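Local structure of DNA mismatch repair protein MLH3 (Saccharomyces cerevisiae S288C, 6RMN) at residues Glu67-Thr72 and Met158-Phe163; Cys82-Arg87 and Thr116-Ile121; Asp91-Tyr96 and Val142-Ala147; Trp103-Glu108 and Lys122-Met127. The protein corrects insertion-deletion loops in DNA mismatch repair as a component of the MutLbeta heterodimer, this chain being the C-terminal part of the protein. All blocks are in the same frame, centred on the assembly; numbering follows the deposited sequence.

Contact 1: Glu67-Thr72 and Met158-Phe163; sequences EVVTGT and MDLSHF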
loop_
_atom_site.group_PDB
_atom_site.type_symbol
_atom_site.label_atom_id
_atom_site.label_comp_id
_atom_site.label_asym_id
_atom_site.label_seq_id
_atom_site.Cartn_x
_atom_site.Cartn_y
_atom_site.Cartn_z
ATOM N N GLU B 67 -0.387 -21.883 29.216
ATOM C CA GLU B 67 -0.487 -21.997 30.672
ATOM C C GLU B 67 -1.342 -23.197 31.093
ATOM O O GLU B 67 -0.965 -23.938 32.002
ATOM C CB GLU B 67 -1.095 -20.721 31.275
ATOM C CG GLU B 67 -0.161 -19.529 31.335
ATOM C CD GLU B 67 -0.874 -18.235 31.673
ATOM O OE1 GLU B 67 -1.287 -18.062 32.845
ATOM O OE2 GLU B 67 -1.023 -17.390 30.761
ATOM N N VAL B 68 -2.506 -23.361 30.459
ATOM C CA VAL B 68 -3.463 -24.424 30.771
ATOM C C VAL B 68 -2.880 -25.813 30.455
ATOM O O VAL B 68 -2.900 -26.693 31.324
ATOM C CB VAL B 68 -4.836 -24.136 30.090
ATOM C CG1 VAL B 68 -5.759 -25.355 30.104
ATOM C CG2 VAL B 68 -5.518 -22.934 30.741
ATOM N N VAL B 69 -2.323 -25.984 29.241
ATOM C CA VAL B 69 -1.732 -27.240 28.760
ATOM C C VAL B 69 -0.486 -27.653 29.581
ATOM O O VAL B 69 -0.252 -28.849 29.736
ATOM C CB VAL B 69 -1.467 -27.188 27.223
ATOM C CG1 VAL B 69 -0.633 -28.372 26.737
ATOM C CG2 VAL B 69 -2.781 -27.117 26.445
ATOM N N THR B 70 0.281 -26.690 30.133
ATOM C CA THR B 70 1.501 -26.985 30.911
ATOM C C THR B 70 1.281 -26.976 32.445
ATOM O O THR B 70 2.228 -27.204 33.203
ATOM C CB THR B 70 2.658 -26.050 30.493
ATOM O OG1 THR B 70 2.332 -24.699 30.835
ATOM C CG2 THR B 70 3.012 -26.162 29.002
ATOM N N GLY B 71 0.048 -26.732 32.880
ATOM C CA GLY B 71 -0.311 -26.686 34.295
ATOM C C GLY B 71 0.325 -25.532 35.047
ATOM O O GLY B 71 0.704 -25.680 36.212
ATOM N N THR B 72 0.446 -24.373 34.381
ATOM C CA THR B 72 1.046 -23.153 34.937
ATOM C C THR B 72 0.043 -21.982 35.012
ATOM O O THR B 72 0.439 -20.857 35.309
ATOM C CB THR B 72 2.326 -22.794 34.160
ATOM O OG1 THR B 72 2.031 -22.804 32.769
ATOM C CG2 THR B 72 3.473 -23.756 34.434
ATOM N N MET B 158 -11.109 -30.429 27.746
ATOM C CA MET B 158 -9.696 -30.144 27.497
ATOM C C MET B 158 -8.862 -31.403 27.611
ATOM O O MET B 158 -8.646 -31.887 28.721
ATOM C CB MET B 158 -9.162 -29.094 28.489
ATOM C CG MET B 158 -9.147 -27.703 27.950
ATOM S SD MET B 158 -8.146 -27.454 26.466
ATOM C CE MET B 158 -6.547 -27.500 27.142
ATOM N N ASP B 159 -8.379 -31.936 26.483
ATOM C CA ASP B 159 -7.541 -33.123 26.561
ATOM C C ASP B 159 -6.088 -32.712 26.777
ATOM O O ASP B 159 -5.495 -32.042 25.921
ATOM C CB ASP B 159 -7.721 -34.054 25.355
ATOM C CG ASP B 159 -7.409 -35.499 25.688
ATOM O OD1 ASP B 159 -8.128 -36.085 26.527
ATOM O OD2 ASP B 159 -6.445 -36.045 25.113
ATOM N N LEU B 160 -5.546 -33.067 27.960
ATOM C CA LEU B 160 -4.175 -32.761 28.375
ATOM C C LEU B 160 -3.243 -33.986 28.267
ATOM O O LEU B 160 -2.060 -33.883 28.611
ATOM C CB LEU B 160 -4.141 -32.147 29.797
ATOM C CG LEU B 160 -5.002 -30.893 30.069
ATOM C CD1 LEU B 160 -4.966 -30.514 31.534
ATOM C CD2 LEU B 160 -4.550 -29.714 29.256
ATOM N N SER B 161 -3.772 -35.129 27.750
ATOM C CA SER B 161 -3.046 -36.393 27.537
ATOM C C SER B 161 -1.896 -36.239 26.538
ATOM O O SER B 161 -0.889 -36.938 26.652
ATOM C CB SER B 161 -3.999 -37.481 27.050
ATOM O OG SER B 161 -4.882 -37.904 28.076
ATOM N N HIS B 162 -2.060 -35.323 25.565
ATOM C CA HIS B 162 -1.083 -35.006 24.518
ATOM C C HIS B 162 0.114 -34.228 25.092
ATOM O O HIS B 162 -0.050 -33.429 26.019
ATOM C CB HIS B 162 -1.749 -34.205 23.378
ATOM C CG HIS B 162 -3.146 -34.649 23.055
ATOM N ND1 HIS B 162 -3.391 -35.814 22.342
ATOM C CD2 HIS B 162 -4.332 -34.073 23.372
ATOM C CE1 HIS B 162 -4.708 -35.905 22.245
ATOM N NE2 HIS B 162 -5.317 -34.877 22.845
ATOM N N PHE B 163 1.315 -34.470 24.532
ATOM C CA PHE B 163 2.568 -33.834 24.957
ATOM C C PHE B 163 3.502 -33.569 23.774
ATOM O O PHE B 163 3.851 -32.421 23.499
ATOM C CB PHE B 163 3.277 -34.668 26.048
ATOM C CG PHE B 163 3.361 -36.158 25.793
ATOM C CD1 PHE B 163 4.413 -36.696 25.060
ATOM C CD2 PHE B 163 2.406 -37.025 26.311
ATOM C CE1 PHE B 163 4.493 -38.073 24.828
ATOM C CE2 PHE B 163 2.486 -38.401 26.077
ATOM C CZ PHE B 163 3.530 -38.916 25.340
#

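Contact 2: Cys82-Arg87 and Thr116-Ile121; sequences CIEVDR and TSLLEI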
loop_
_atom_site.group_PDB
_atom_site.type_symbol
_atom_site.label_atom_id
_atom_site.label_comp_id
_atom_site.label_asym_id
_atom_site.label_seq_id
_atom_site.Cartn_x
_atom_site.Cartn_y
_atom_site.Cartn_z
ATOM N N CYS B 82 -19.608 -19.170 48.677
ATOM C CA CYS B 82 -20.459 -20.353 48.713
ATOM C C CYS B 82 -21.739 -20.043 47.960
ATOM O O CYS B 82 -22.425 -19.056 48.258
ATOM C CB CYS B 82 -20.734 -20.792 50.147
ATOM S SG CYS B 82 -19.244 -20.951 51.169
ATOM N N ILE B 83 -22.025 -20.859 46.944
ATOM C CA ILE B 83 -23.178 -20.682 46.071
ATOM C C ILE B 83 -24.204 -21.793 46.281
ATOM O O ILE B 83 -23.854 -22.975 46.262
ATOM C CB ILE B 83 -22.708 -20.522 44.585
ATOM C CG1 ILE B 83 -21.905 -19.205 44.393
ATOM C CG2 ILE B 83 -23.879 -20.607 43.589
ATOM C CD1 ILE B 83 -21.126 -19.097 43.097
ATOM N N GLU B 84 -25.474 -21.405 46.478
ATOM C CA GLU B 84 -26.584 -22.345 46.638
ATOM C C GLU B 84 -26.933 -22.895 45.257
ATOM O O GLU B 84 -27.069 -22.127 44.298
ATOM C CB GLU B 84 -27.801 -21.653 47.272
ATOM C CG GLU B 84 -27.805 -21.668 48.793
ATOM C CD GLU B 84 -28.858 -20.794 49.449
ATOM O OE1 GLU B 84 -30.040 -20.867 49.038
ATOM O OE2 GLU B 84 -28.506 -20.040 50.385
ATOM N N VAL B 85 -27.025 -24.228 45.151
ATOM C CA VAL B 85 -27.326 -24.943 43.905
ATOM C C VAL B 85 -28.397 -26.032 44.095
ATOM O O VAL B 85 -28.509 -26.596 45.186
ATOM C CB VAL B 85 -26.046 -25.520 43.223
ATOM C CG1 VAL B 85 -25.189 -24.418 42.600
ATOM C CG2 VAL B 85 -25.221 -26.386 44.177
ATOM N N ASP B 86 -29.146 -26.352 43.014
ATOM C CA ASP B 86 -30.153 -27.430 42.957
ATOM C C ASP B 86 -29.440 -28.788 43.024
ATOM O O ASP B 86 -28.228 -28.851 42.788
ATOM C CB ASP B 86 -30.927 -27.377 41.618
ATOM C CG ASP B 86 -31.942 -26.264 41.472
ATOM O OD1 ASP B 86 -32.637 -25.954 42.471
ATOM O OD2 ASP B 86 -32.070 -25.724 40.351
ATOM N N ARG B 87 -30.195 -29.876 43.282
ATOM C CA ARG B 87 -29.646 -31.238 43.321
ATOM C C ARG B 87 -29.021 -31.617 41.965
ATOM O O ARG B 87 -27.892 -32.111 41.933
ATOM C CB ARG B 87 -30.710 -32.254 43.772
ATOM C CG ARG B 87 -30.935 -32.238 45.285
ATOM C CD ARG B 87 -32.045 -33.176 45.747
ATOM N NE ARG B 87 -33.382 -32.588 45.604
ATOM C CZ ARG B 87 -33.974 -31.812 46.509
ATOM N NH1 ARG B 87 -33.349 -31.499 47.640
ATOM N NH2 ARG B 87 -35.190 -31.331 46.285
ATOM N N THR B 116 -31.021 -28.361 48.020
ATOM C CA THR B 116 -30.536 -27.125 48.644
ATOM C C THR B 116 -29.044 -27.226 49.027
ATOM O O THR B 116 -28.633 -26.750 50.094
ATOM C CB THR B 116 -31.447 -26.695 49.816
ATOM O OG1 THR B 116 -31.773 -27.827 50.638
ATOM C CG2 THR B 116 -32.714 -25.988 49.342
ATOM N N SER B 117 -28.234 -27.811 48.120
ATOM C CA SER B 117 -26.788 -28.012 48.281
ATOM C C SER B 117 -25.974 -26.700 48.195
ATOM O O SER B 117 -26.533 -25.630 47.927
ATOM C CB SER B 117 -26.282 -29.023 47.254
ATOM O OG SER B 117 -26.917 -30.282 47.402
ATOM N N LEU B 118 -24.651 -26.793 48.443
ATOM C CA LEU B 118 -23.740 -25.654 48.383
ATOM C C LEU B 118 -22.460 -25.942 47.598
ATOM O O LEU B 118 -21.826 -26.981 47.799
ATOM C CB LEU B 118 -23.402 -25.131 49.784
ATOM C CG LEU B 118 -24.371 -24.109 50.368
ATOM C CD1 LEU B 118 -24.288 -24.099 51.873
ATOM C CD2 LEU B 118 -24.109 -22.705 49.824
ATOM N N LEU B 119 -22.082 -24.997 46.718
ATOM C CA LEU B 119 -20.871 -25.030 45.903
ATOM C C LEU B 119 -19.875 -24.039 46.512
ATOM O O LEU B 119 -20.081 -22.826 46.434
ATOM C CB LEU B 119 -21.200 -24.653 44.442
ATOM C CG LEU B 119 -20.112 -24.881 43.398
ATOM C CD1 LEU B 119 -19.991 -26.338 43.052
ATOM C CD2 LEU B 119 -20.414 -24.096 42.135
ATOM N N GLU B 120 -18.826 -24.563 47.156
ATOM C CA GLU B 120 -17.809 -23.732 47.788
ATOM C C GLU B 120 -16.660 -23.533 46.822
ATOM O O GLU B 120 -15.905 -24.475 46.579
ATOM C CB GLU B 120 -17.327 -24.377 49.099
ATOM C CG GLU B 120 -16.289 -23.582 49.875
ATOM C CD GLU B 120 -15.662 -24.331 51.038
ATOM O OE1 GLU B 120 -15.642 -23.770 52.158
ATOM O OE2 GLU B 120 -15.190 -25.476 50.835
ATOM N N ILE B 121 -16.529 -22.315 46.268
ATOM C CA ILE B 121 -15.441 -21.987 45.350
ATOM C C ILE B 121 -14.205 -21.590 46.152
ATOM O O ILE B 121 -14.236 -20.623 46.919
ATOM C CB ILE B 121 -15.840 -20.967 44.244
ATOM C CG1 ILE B 121 -16.811 -21.608 43.236
ATOM C CG2 ILE B 121 -14.619 -20.456 43.500
ATOM C CD1 ILE B 121 -18.218 -21.231 43.426
#

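Contact 3: Asp91-Tyr96 and Val142-Ala147; sequences DLFKHY and VLLQHA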
loop_
_atom_site.group_PDB
_atom_site.type_symbol
_atom_site.label_atom_id
_atom_site.label_comp_id
_atom_site.label_asym_id
_atom_site.label_seq_id
_atom_site.Cartn_x
_atom_site.Cartn_y
_atom_site.Cartn_z
ATOM N N ASP B 91 -25.030 -32.169 41.089
ATOM C CA ASP B 91 -24.589 -33.391 40.410
ATOM C C ASP B 91 -23.772 -33.035 39.162
ATOM O O ASP B 91 -22.723 -33.639 38.927
ATOM C CB ASP B 91 -25.793 -34.290 40.059
ATOM C CG ASP B 91 -26.536 -34.906 41.250
ATOM O OD1 ASP B 91 -26.198 -34.566 42.417
ATOM O OD2 ASP B 91 -27.461 -35.721 41.018
ATOM N N LEU B 92 -24.228 -32.014 38.401
ATOM C CA LEU B 92 -23.565 -31.477 37.209
ATOM C C LEU B 92 -22.166 -30.931 37.561
ATOM O O LEU B 92 -21.209 -31.237 36.851
ATOM C CB LEU B 92 -24.450 -30.391 36.569
ATOM C CG LEU B 92 -24.080 -29.831 35.195
ATOM C CD1 LEU B 92 -23.980 -30.924 34.139
ATOM C CD2 LEU B 92 -25.109 -28.816 34.752
ATOM N N PHE B 93 -22.041 -30.187 38.680
ATOM C CA PHE B 93 -20.751 -29.667 39.146
ATOM C C PHE B 93 -19.838 -30.771 39.680
ATOM O O PHE B 93 -18.625 -30.735 39.445
ATOM C CB PHE B 93 -20.918 -28.527 40.167
ATOM C CG PHE B 93 -21.307 -27.201 39.554
ATOM C CD1 PHE B 93 -20.478 -26.572 38.629
ATOM C CD2 PHE B 93 -22.476 -26.556 39.939
ATOM C CE1 PHE B 93 -20.846 -25.357 38.055
ATOM C CE2 PHE B 93 -22.836 -25.329 39.376
ATOM C CZ PHE B 93 -22.016 -24.734 38.442
ATOM N N LYS B 94 -20.429 -31.774 40.353
ATOM C CA LYS B 94 -19.722 -32.951 40.875
ATOM C C LYS B 94 -19.081 -33.715 39.710
ATOM O O LYS B 94 -17.904 -34.079 39.782
ATOM C CB LYS B 94 -20.692 -33.867 41.643
ATOM C CG LYS B 94 -20.086 -34.476 42.899
ATOM C CD LYS B 94 -21.132 -35.235 43.706
ATOM C CE LYS B 94 -20.601 -35.698 45.041
ATOM N NZ LYS B 94 -21.641 -36.411 45.832
ATOM N N HIS B 95 -19.853 -33.886 38.617
ATOM C CA HIS B 95 -19.465 -34.554 37.380
ATOM C C HIS B 95 -18.319 -33.847 36.660
ATOM O O HIS B 95 -17.457 -34.531 36.113
ATOM C CB HIS B 95 -20.689 -34.661 36.445
ATOM C CG HIS B 95 -20.488 -35.513 35.230
ATOM N ND1 HIS B 95 -19.857 -35.025 34.101
ATOM C CD2 HIS B 95 -20.891 -36.782 34.988
ATOM C CE1 HIS B 95 -19.880 -36.009 33.218
ATOM N NE2 HIS B 95 -20.493 -37.088 33.704
ATOM N N TYR B 96 -18.321 -32.494 36.625
ATOM C CA TYR B 96 -17.302 -31.735 35.887
ATOM C C TYR B 96 -16.255 -31.010 36.761
ATOM O O TYR B 96 -15.533 -30.166 36.236
ATOM C CB TYR B 96 -17.971 -30.756 34.904
ATOM C CG TYR B 96 -18.687 -31.447 33.762
ATOM C CD1 TYR B 96 -17.985 -32.203 32.824
ATOM C CD2 TYR B 96 -20.065 -31.324 33.600
ATOM C CE1 TYR B 96 -18.636 -32.822 31.761
ATOM C CE2 TYR B 96 -20.726 -31.942 32.539
ATOM C CZ TYR B 96 -20.007 -32.693 31.624
ATOM O OH TYR B 96 -20.649 -33.317 30.582
ATOM N N VAL B 142 -22.134 -18.051 34.967
ATOM C CA VAL B 142 -20.950 -18.267 34.135
ATOM C C VAL B 142 -20.452 -19.725 34.219
ATOM O O VAL B 142 -20.130 -20.303 33.188
ATOM C CB VAL B 142 -19.888 -17.191 34.476
ATOM C CG1 VAL B 142 -18.464 -17.701 34.358
ATOM C CG2 VAL B 142 -20.089 -15.972 33.602
ATOM N N LEU B 143 -20.440 -20.317 35.413
ATOM C CA LEU B 143 -20.031 -21.708 35.626
ATOM C C LEU B 143 -21.081 -22.704 35.082
ATOM O O LEU B 143 -20.702 -23.702 34.462
ATOM C CB LEU B 143 -19.697 -21.968 37.113
ATOM C CG LEU B 143 -18.567 -21.090 37.718
ATOM C CD1 LEU B 143 -18.294 -21.466 39.156
ATOM C CD2 LEU B 143 -17.288 -21.168 36.918
ATOM N N LEU B 144 -22.388 -22.404 35.270
ATOM C CA LEU B 144 -23.490 -23.218 34.751
ATOM C C LEU B 144 -23.475 -23.250 33.233
ATOM O O LEU B 144 -23.690 -24.314 32.660
ATOM C CB LEU B 144 -24.857 -22.712 35.231
ATOM C CG LEU B 144 -25.310 -23.188 36.592
ATOM C CD1 LEU B 144 -26.449 -22.343 37.086
ATOM C CD2 LEU B 144 -25.714 -24.664 36.570
ATOM N N GLN B 145 -23.228 -22.090 32.589
ATOM C CA GLN B 145 -23.144 -21.935 31.132
ATOM C C GLN B 145 -22.101 -22.917 30.554
ATOM O O GLN B 145 -22.443 -23.682 29.648
ATOM C CB GLN B 145 -22.821 -20.474 30.772
ATOM C CG GLN B 145 -22.855 -20.129 29.286
ATOM C CD GLN B 145 -22.168 -18.802 29.042
ATOM O OE1 GLN B 145 -20.998 -18.597 29.398
ATOM N NE2 GLN B 145 -22.882 -17.864 28.435
ATOM N N HIS B 146 -20.881 -22.962 31.145
ATOM C CA HIS B 146 -19.844 -23.903 30.732
ATOM C C HIS B 146 -20.204 -25.374 31.009
ATOM O O HIS B 146 -19.957 -26.222 30.149
ATOM C CB HIS B 146 -18.470 -23.559 31.307
ATOM C CG HIS B 146 -17.381 -24.378 30.679
ATOM N ND1 HIS B 146 -17.166 -24.363 29.304
ATOM C CD2 HIS B 146 -16.509 -25.242 31.246
ATOM C CE1 HIS B 146 -16.166 -25.199 29.086
ATOM N NE2 HIS B 146 -15.736 -25.751 30.220
ATOM N N ALA B 147 -20.795 -25.671 32.191
ATOM C CA ALA B 147 -21.229 -27.019 32.579
ATOM C C ALA B 147 -22.274 -27.553 31.588
ATOM O O ALA B 147 -22.209 -28.725 31.203
ATOM C CB ALA B 147 -21.804 -27.000 33.989
#

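Contact 4: Trp103-Glu108 and Lys122-Met127; sequences WGIGYE and KTLPEM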
loop_
_atom_site.group_PDB
_atom_site.type_symbol
_atom_site.label_atom_id
_atom_site.label_comp_id
_atom_site.label_asym_id
_atom_site.label_seq_id
_atom_site.Cartn_x
_atom_site.Cartn_y
_atom_site.Cartn_z
ATOM N N TRP B 103 -9.016 -24.989 34.313
ATOM C CA TRP B 103 -9.186 -23.563 34.054
ATOM C C TRP B 103 -9.000 -22.704 35.311
ATOM O O TRP B 103 -9.359 -21.533 35.299
ATOM C CB TRP B 103 -10.556 -23.300 33.404
ATOM C CG TRP B 103 -10.735 -24.015 32.100
ATOM C CD1 TRP B 103 -11.465 -25.148 31.877
ATOM C CD2 TRP B 103 -10.100 -23.690 30.853
ATOM N NE1 TRP B 103 -11.361 -25.523 30.554
ATOM C CE2 TRP B 103 -10.517 -24.652 29.907
ATOM C CE3 TRP B 103 -9.225 -22.668 30.441
ATOM C CZ2 TRP B 103 -10.118 -24.603 28.566
ATOM C CZ3 TRP B 103 -8.812 -22.637 29.117
ATOM C CH2 TRP B 103 -9.230 -23.616 28.205
ATOM N N GLY B 104 -8.431 -23.284 36.369
ATOM C CA GLY B 104 -8.171 -22.588 37.623
ATOM C C GLY B 104 -9.375 -22.422 38.529
ATOM O O GLY B 104 -9.281 -21.741 39.555
ATOM N N ILE B 105 -10.512 -23.044 38.169
ATOM C CA ILE B 105 -11.751 -22.974 38.943
ATOM C C ILE B 105 -11.793 -24.201 39.857
ATOM O O ILE B 105 -12.047 -25.311 39.389
ATOM C CB ILE B 105 -13.005 -22.825 38.015
ATOM C CG1 ILE B 105 -12.882 -21.587 37.087
ATOM C CG2 ILE B 105 -14.324 -22.805 38.823
ATOM C CD1 ILE B 105 -13.439 -21.766 35.724
ATOM N N GLY B 106 -11.483 -23.986 41.140
ATOM C CA GLY B 106 -11.434 -25.036 42.148
ATOM C C GLY B 106 -12.586 -24.964 43.122
ATOM O O GLY B 106 -12.758 -23.949 43.794
ATOM N N TYR B 107 -13.396 -26.026 43.198
ATOM C CA TYR B 107 -14.529 -26.051 44.118
ATOM C C TYR B 107 -14.712 -27.393 44.812
ATOM O O TYR B 107 -13.998 -28.358 44.515
ATOM C CB TYR B 107 -15.846 -25.585 43.440
ATOM C CG TYR B 107 -16.246 -26.343 42.192
ATOM C CD1 TYR B 107 -16.792 -27.622 42.272
ATOM C CD2 TYR B 107 -16.123 -25.764 40.934
ATOM C CE1 TYR B 107 -17.173 -28.319 41.127
ATOM C CE2 TYR B 107 -16.508 -26.447 39.783
ATOM C CZ TYR B 107 -17.030 -27.726 39.884
ATOM O OH TYR B 107 -17.425 -28.397 38.756
ATOM N N GLU B 108 -15.678 -27.433 45.752
ATOM C CA GLU B 108 -16.119 -28.603 46.514
ATOM C C GLU B 108 -17.644 -28.573 46.567
ATOM O O GLU B 108 -18.225 -27.514 46.814
ATOM C CB GLU B 108 -15.536 -28.609 47.946
ATOM C CG GLU B 108 -14.034 -28.864 48.036
ATOM C CD GLU B 108 -13.509 -30.178 47.482
ATOM O OE1 GLU B 108 -14.178 -31.222 47.662
ATOM O OE2 GLU B 108 -12.413 -30.163 46.874
ATOM N N LYS B 122 -13.128 -22.369 45.974
ATOM C CA LYS B 122 -11.831 -22.208 46.626
ATOM C C LYS B 122 -10.859 -21.362 45.806
ATOM O O LYS B 122 -10.211 -20.481 46.368
ATOM C CB LYS B 122 -11.230 -23.580 46.976
ATOM C CG LYS B 122 -12.029 -24.323 48.047
ATOM C CD LYS B 122 -11.322 -25.570 48.554
ATOM C CE LYS B 122 -11.985 -26.113 49.802
ATOM N NZ LYS B 122 -11.268 -27.297 50.346
ATOM N N THR B 123 -10.728 -21.636 44.496
ATOM C CA THR B 123 -9.813 -20.892 43.622
ATOM C C THR B 123 -10.498 -20.418 42.351
ATOM O O THR B 123 -11.419 -21.068 41.860
ATOM C CB THR B 123 -8.523 -21.695 43.273
ATOM O OG1 THR B 123 -8.807 -22.700 42.299
ATOM C CG2 THR B 123 -7.828 -22.305 44.493
ATOM N N LEU B 124 -10.013 -19.291 41.807
ATOM C CA LEU B 124 -10.469 -18.708 40.548
ATOM C C LEU B 124 -9.281 -18.135 39.796
ATOM O O LEU B 124 -8.402 -17.588 40.450
ATOM C CB LEU B 124 -11.489 -17.586 40.794
ATOM C CG LEU B 124 -12.941 -17.961 41.108
ATOM C CD1 LEU B 124 -13.794 -16.701 41.133
ATOM C CD2 LEU B 124 -13.517 -18.943 40.075
ATOM N N PRO B 125 -9.220 -18.192 38.443
ATOM C CA PRO B 125 -8.094 -17.542 37.743
ATOM C C PRO B 125 -8.235 -16.017 37.829
ATOM O O PRO B 125 -9.335 -15.532 38.098
ATOM C CB PRO B 125 -8.229 -18.048 36.307
ATOM C CG PRO B 125 -9.673 -18.331 36.136
ATOM C CD PRO B 125 -10.180 -18.789 37.486
ATOM N N GLU B 126 -7.140 -15.273 37.649
ATOM C CA GLU B 126 -7.123 -13.806 37.757
ATOM C C GLU B 126 -8.171 -13.087 36.874
ATOM O O GLU B 126 -8.825 -12.168 37.364
ATOM C CB GLU B 126 -5.712 -13.243 37.513
ATOM C CG GLU B 126 -4.731 -13.577 38.632
ATOM C CD GLU B 126 -4.808 -12.691 39.865
ATOM O OE1 GLU B 126 -3.939 -11.802 40.012
ATOM O OE2 GLU B 126 -5.731 -12.891 40.687
ATOM N N MET B 127 -8.354 -13.524 35.614
ATOM C CA MET B 127 -9.350 -12.984 34.677
ATOM C C MET B 127 -10.735 -13.045 35.304
ATOM O O MET B 127 -11.447 -12.039 35.315
ATOM C CB MET B 127 -9.435 -13.856 33.417
ATOM C CG MET B 127 -8.421 -13.582 32.367
ATOM S SD MET B 127 -8.638 -14.900 31.133
ATOM C CE MET B 127 -6.901 -15.279 30.778
#

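Contact 1: Glu67-Thr72 and Met158-Phe163
Met158 sets its terminal methyl against two successive valines at the end of helix 48-69. Its CE lies 3.7 Å from Val68 CG1 and 3.8 Å from Val69 CG2. The two valines offer different branches: CG1 of Val68 is anti to its backbone N, while CG2 of Val69 is anti to its carbonyl carbon. The methionine chain is folded, and a chi3 of -75° swings CE toward the helix. It crosses the Val69 side chain at about a right angle. Leu160 reaches the backbone as well as a side chain. Its CD2 is 3.8 Å from Val69 CA, 4.0 Å from Val68 O and 4.2 Å from Val69 CG2. The contact is small, and between side chains apolar.

The helix ends in a Schellman motif at Gly71, and Thr72 N bonds Glu67 O at 2.8 Å. The Met158 backbone is held from outside: its N bonds Glu99 OE2 and its O accepts from Lys102 NZ. The loop that follows helix 136-151 is laid on the C-terminal end of helix 48-69, the helix whose first turns carry the zinc ligands His49 and Glu53. Trp103, between helix 87-101 and strand 106-110, packs on both Val68 and Met158.

Contact 2: Cys82-Arg87 and Thr116-Ile121
Leu119 N donates to Ile83 O at 2.7 Å, and the bond is nearly straight (171° at the hydrogen). The same carbonyl oxygen also takes a CA-H...O contact from Leu118 CA. Ile83 N returns a bond to Leu119 O at 2.8 Å, which makes this an antiparallel hydrogen-bonded pair. Val85 N also donates to Ser117 O at 3.1 Å, from above the carbonyl plane. Cys82 with Glu120 and Glu84 with Leu118 are non-hydrogen-bonded pairs.

Ile83 CD1 meets Ile121 CD1 at 3.6 Å, the two chains crossing at a slant. Val85 turns CG2 between its backbone N and carbonyl carbon, 4.0 Å from Ser117 O. Ala90 and Phe93 of helix 87-101 and Leu139 of helix 136-151 pack on the buried face of Ile83, Val85 and Leu119. On the other face, Leu118 CD2 lies 3.9 Å from Cys82 CB and 4.0 Å from Glu84 CG. Glu84 and Leu118 run side by side, pointing the same way. Cys82 and Glu84 are exposed there.

Strand 117-124 also pairs with strand 106-110. The result is an antiparallel sheet with helices packed on one face, a two-layer alpha/beta arrangement consistent with the external subdomain of MutL C-terminal domains.

Contact 3: Asp91-Tyr96 and Val142-Ala147
The Phe93 ring points its far rim at helix 136-151, and Leu144 N sits at the ring edge, near its plane, 4.0 Å from CZ. This is helix-on-helix packing within the helical layer that backs the antiparallel sheet. CE1 of Phe93 approaches Leu143 CB at 3.7 Å, and CE2 approaches Leu144 CD2 at 4.1 Å. Both leucine side chains cross the phenylalanine at about a right angle. The Tyr96 ring has His95 ND1 over the centre of one face and Leu92 CD1 in plane at its edge. Its CE2 comes within 3.8 Å of Ala147 O.

The axes of 91-96 and 142-147 pass 10.6 Å apart at 68°. The spacing is wide, and large side chains bridge it.

The Phe93 ring also stacks edge-to-face with Tyr107, whose OH bonds Phe93 O. An alanine in place of Phe93 would probably open a gap beside Leu143 and Leu144 and leave the Tyr107 ring without its aromatic partner. Leu143 also touches Ile105, and Leu92 and Tyr96 both reach on to Lys151 in the next turn of helix 136-151.

The nearest backbone approach is at Leu92 and Ala147, where one partner is small. Leu92 has CG anti to its backbone N (chi1 -171°), which places CG against the Ala147 methyl. That methyl lies against CG and one branch of Leu92: Ala147 CB is 3.8 Å from Leu92 CG and 3.8 Å from Leu92 CD2.

Contact 4: Trp103-Glu108 and Lys122-Met127
The hairpin of strands 106-110 and 117-124 carries a classic beta bulge, with Lys122 and Thr123 set opposite the single residue Gly106. Gly106 O is gripped twice, by Lys122 N at 2.7 Å and by Thr123 N at 3.2 Å. Gly106 N donates to Thr123 O at 3.0 Å.

The threonine hydroxyl adds a side-chain bond. OG1 lies between the backbone N and the carbonyl carbon (chi1 76°) and donates to Gly104 O at 2.9 Å. It comes from above the plane of that carbonyl, 52° out of it. A valine in place of Thr123 would probably leave Gly104 O without this donor and the loop before the strand less firmly tied to its partner.

Both glycines suit their places. A beta carbon on Gly106 would collide with Thr123 OG1. Gly104 has positive phi and is the C-prime residue of the Schellman motif that ends helix 87-101; a beta carbon there would be tight against Pro125 CB.

Beyond the bulge, Glu108 CG packs on Lys122 CE at 3.9 Å, while the charged ends do not touch. At the other end, Ile105 CG1 packs 4.0 Å from Leu124 CD2 and 3.9 Å from Pro125 CD. Pro125 is the N-cap residue of helix 126-132. Its ring leans on the turn that follows helix 87-101, with CG 3.3 Å from Trp103 O.

How the contacts relate
Contacts 2, 3 and 4 belong to one compact sheet-and-helix unit, with centres about 11 to 15 Å apart. Contacts 2 and 4 share strand 117-124, which pairs with 82-85 and 106-110. Contact 3 joins the two helices laid on that sheet. Phe93, Leu119 and Tyr107 bring the three together. Contact 1 lies further off, with its centre about 28 Å from that of contact 2 and about 16 Å from that of contact 4. Along the chain it closes a loop that holds all the others; contact 4 is nested inside contact 3, while contact 2 crosses both. Trp103 bridges contacts 4 and 1, so the unit is joined to the end of helix 48-69, whose other end reaches the zinc site.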